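Local coordinates for protein AlbC (Streptomyces noursei, PDB 3OQV) that makes cyclodipeptides without ATP from two aminoacyl-tRNAs, joining phenylalanine and leucine into the precursor of the antibacterial peptide albonoursin, at residues 32-37 / 62-67. Numbering follows the deposited sequence.
With DTD (dithiane diol), chain B.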
loop_
_atom_site.group_PDB
_atom_site.type_symbol
_atom_site.label_atom_id
_atom_site.label_comp_id
_atom_site.label_asym_id
_atom_site.label_seq_id
_atom_site.Cartn_x
_atom_site.Cartn_y
_atom_site.Cartn_z
ATOM N N ALA A 32 -1.775 3.645 12.991
ATOM C CA ALA A 32 -0.852 3.105 12.001
ATOM C C ALA A 32 -1.601 2.543 10.810
ATOM O O ALA A 32 -2.704 1.985 10.942
ATOM C CB ALA A 32 0.034 2.024 12.612
ATOM N N LEU A 33 -0.987 2.681 9.643
ATOM C CA LEU A 33 -1.442 1.989 8.453
ATOM C C LEU A 33 -0.409 0.937 8.025
ATOM O O LEU A 33 0.782 1.234 7.863
ATOM C CB LEU A 33 -1.686 2.990 7.319
ATOM C CG LEU A 33 -1.776 2.352 5.934
ATOM C CD1 LEU A 33 -3.096 1.623 5.788
ATOM C CD2 LEU A 33 -1.599 3.406 4.845
ATOM N N ILE A 34 -0.877 -0.295 7.858
ATOM C CA ILE A 34 -0.079 -1.366 7.254
ATOM C C ILE A 34 -0.646 -1.726 5.891
ATOM O O ILE A 34 -1.736 -2.306 5.801
ATOM C CB ILE A 34 -0.138 -2.639 8.109
ATOM C CG1 ILE A 34 0.465 -2.374 9.491
ATOM C CG2 ILE A 34 0.605 -3.786 7.404
ATOM C CD1 ILE A 34 0.118 -3.436 10.536
ATOM N N GLY A 35 0.026 -1.264 4.837
ATOM C CA GLY A 35 -0.422 -1.515 3.483
ATOM C C GLY A 35 0.276 -2.750 2.961
ATOM O O GLY A 35 1.475 -2.922 3.170
ATOM N N ILE A 36 -0.503 -3.664 2.385
ATOM C CA ILE A 36 0.003 -4.957 1.965
ATOM C C ILE A 36 -0.256 -5.116 0.471
ATOM O O ILE A 36 -1.395 -5.260 0.052
ATOM C CB ILE A 36 -0.694 -6.108 2.721
ATOM C CG1 ILE A 36 -0.433 -5.962 4.222
ATOM C CG2 ILE A 36 -0.158 -7.456 2.228
ATOM C CD1 ILE A 36 -1.106 -6.990 5.092
ATOM N N SER A 37 0.794 -5.025 -0.336
ATOM C CA SER A 37 0.640 -5.218 -1.761
ATOM C C SER A 37 0.723 -6.700 -2.080
ATOM O O SER A 37 1.344 -7.465 -1.350
ATOM C CB SER A 37 1.696 -4.441 -2.543
ATOM O OG SER A 37 2.848 -5.224 -2.761
ATOM N N THR A 62 -5.261 0.640 14.167
ATOM C CA THR A 62 -4.425 0.223 13.039
ATOM C C THR A 62 -5.332 -0.190 11.894
ATOM O O THR A 62 -6.283 -0.957 12.103
ATOM C CB THR A 62 -3.524 -0.980 13.405
ATOM O OG1 THR A 62 -2.528 -0.570 14.342
ATOM C CG2 THR A 62 -2.813 -1.516 12.160
ATOM N N ASP A 63 -5.111 0.386 10.714
ATOM C CA ASP A 63 -5.767 -0.124 9.514
ATOM C C ASP A 63 -4.818 -0.992 8.718
ATOM O O ASP A 63 -3.639 -0.676 8.593
ATOM C CB ASP A 63 -6.299 1.017 8.650
ATOM C CG ASP A 63 -7.637 1.541 9.151
ATOM O OD1 ASP A 63 -8.684 1.071 8.663
ATOM O OD2 ASP A 63 -7.633 2.386 10.069
ATOM N N VAL A 64 -5.320 -2.128 8.252
ATOM C CA VAL A 64 -4.576 -2.977 7.333
ATOM C C VAL A 64 -5.305 -2.957 5.999
ATOM O O VAL A 64 -6.513 -3.233 5.928
ATOM C CB VAL A 64 -4.487 -4.431 7.823
ATOM C CG1 VAL A 64 -3.602 -5.237 6.893
ATOM C CG2 VAL A 64 -3.958 -4.490 9.235
ATOM N N VAL A 65 -4.612 -2.496 4.969
ATOM C CA VAL A 65 -5.224 -2.362 3.663
ATOM C C VAL A 65 -4.426 -3.210 2.698
ATOM O O VAL A 65 -3.220 -3.029 2.540
ATOM C CB VAL A 65 -5.270 -0.900 3.198
ATOM C CG1 VAL A 65 -5.925 -0.781 1.825
ATOM C CG2 VAL A 65 -6.023 -0.045 4.237
ATOM N N TYR A 66 -5.094 -4.177 2.083
ATOM C CA TYR A 66 -4.450 -4.942 1.040
ATOM C C TYR A 66 -4.876 -4.467 -0.351
ATOM O O TYR A 66 -6.024 -4.078 -0.570
ATOM C CB TYR A 66 -4.677 -6.441 1.242
ATOM C CG TYR A 66 -6.105 -6.897 1.094
ATOM C CD1 TYR A 66 -6.561 -7.406 -0.122
ATOM C CD2 TYR A 66 -6.962 -6.937 2.188
ATOM C CE1 TYR A 66 -7.849 -7.875 -0.269
ATOM C CE2 TYR A 66 -8.270 -7.438 2.055
ATOM C CZ TYR A 66 -8.694 -7.902 0.818
ATOM O OH TYR A 66 -9.971 -8.388 0.640
ATOM N N VAL A 67 -3.899 -4.332 -1.235
ATOM C CA VAL A 67 -4.121 -3.626 -2.493
ATOM C C VAL A 67 -4.565 -4.617 -3.566
ATOM O O VAL A 67 -3.768 -5.409 -4.066
ATOM C CB VAL A 67 -2.855 -2.909 -2.953
ATOM C CG1 VAL A 67 -3.154 -2.074 -4.201
ATOM C CG2 VAL A 67 -2.330 -2.027 -1.833
HETATM S S1 DTD B . 0.432 2.698 0.637
HETATM C C1 DTD B . 2.105 2.247 0.315
HETATM C C2 DTD B . 2.322 0.846 0.872
HETATM O O2 DTD B . 3.720 0.622 1.098
HETATM C C3 DTD B . 1.733 -0.180 -0.092
HETATM O O3 DTD B . 2.465 -1.412 -0.052
HETATM C C4 DTD B . 0.269 -0.449 0.237
HETATM S S4 DTD B . -0.656 1.055 0.281
#
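The N-H and C=O of I34, and those of I36, lie on successive peptide planes and bond at their edges to strand 62-67. I34 N meets D63 O at 2.9 Å, nearly straight (172°), and I34 O accepts V65 N; two residues on, I36 N reaches V65 O at 2.8 Å and I36 O takes V67 N. The ring of Y66 leads away from 32-37 to L96 and L100, its OH bonding R97; only its CB nears I36 CB (4.3 Å). On that face beta-branched side chains suit extended backbone in a buried sheet. I36, CG1 anti to its carbonyl carbon (chi1 -61°), lays CD1 across V64 CG1 at 3.5 Å, and I34 CD1 touches T62 CG2; helix 45-58, the beta-alpha-beta crossover, covers I34, T62 and V64. On the other face L33 CD1 packs on V65 CG2 at 3.7 Å, and D63 salt-bridges R115 and R117 and hydrogen-bonds H31, probably offsetting a buried charge. G35, lacking a side chain, lets dithiane diol C4 within 3.5 Å of its CA; V67 CG2 touches that carbon at 3.7 Å. Regular bonds through I36 and V67 thus set residues lining the pocket at the strands' C-terminal ends, the usual Rossmann-type active site, where S37, the inferred nucleophile, weakly hydrogen-bonds N40 N.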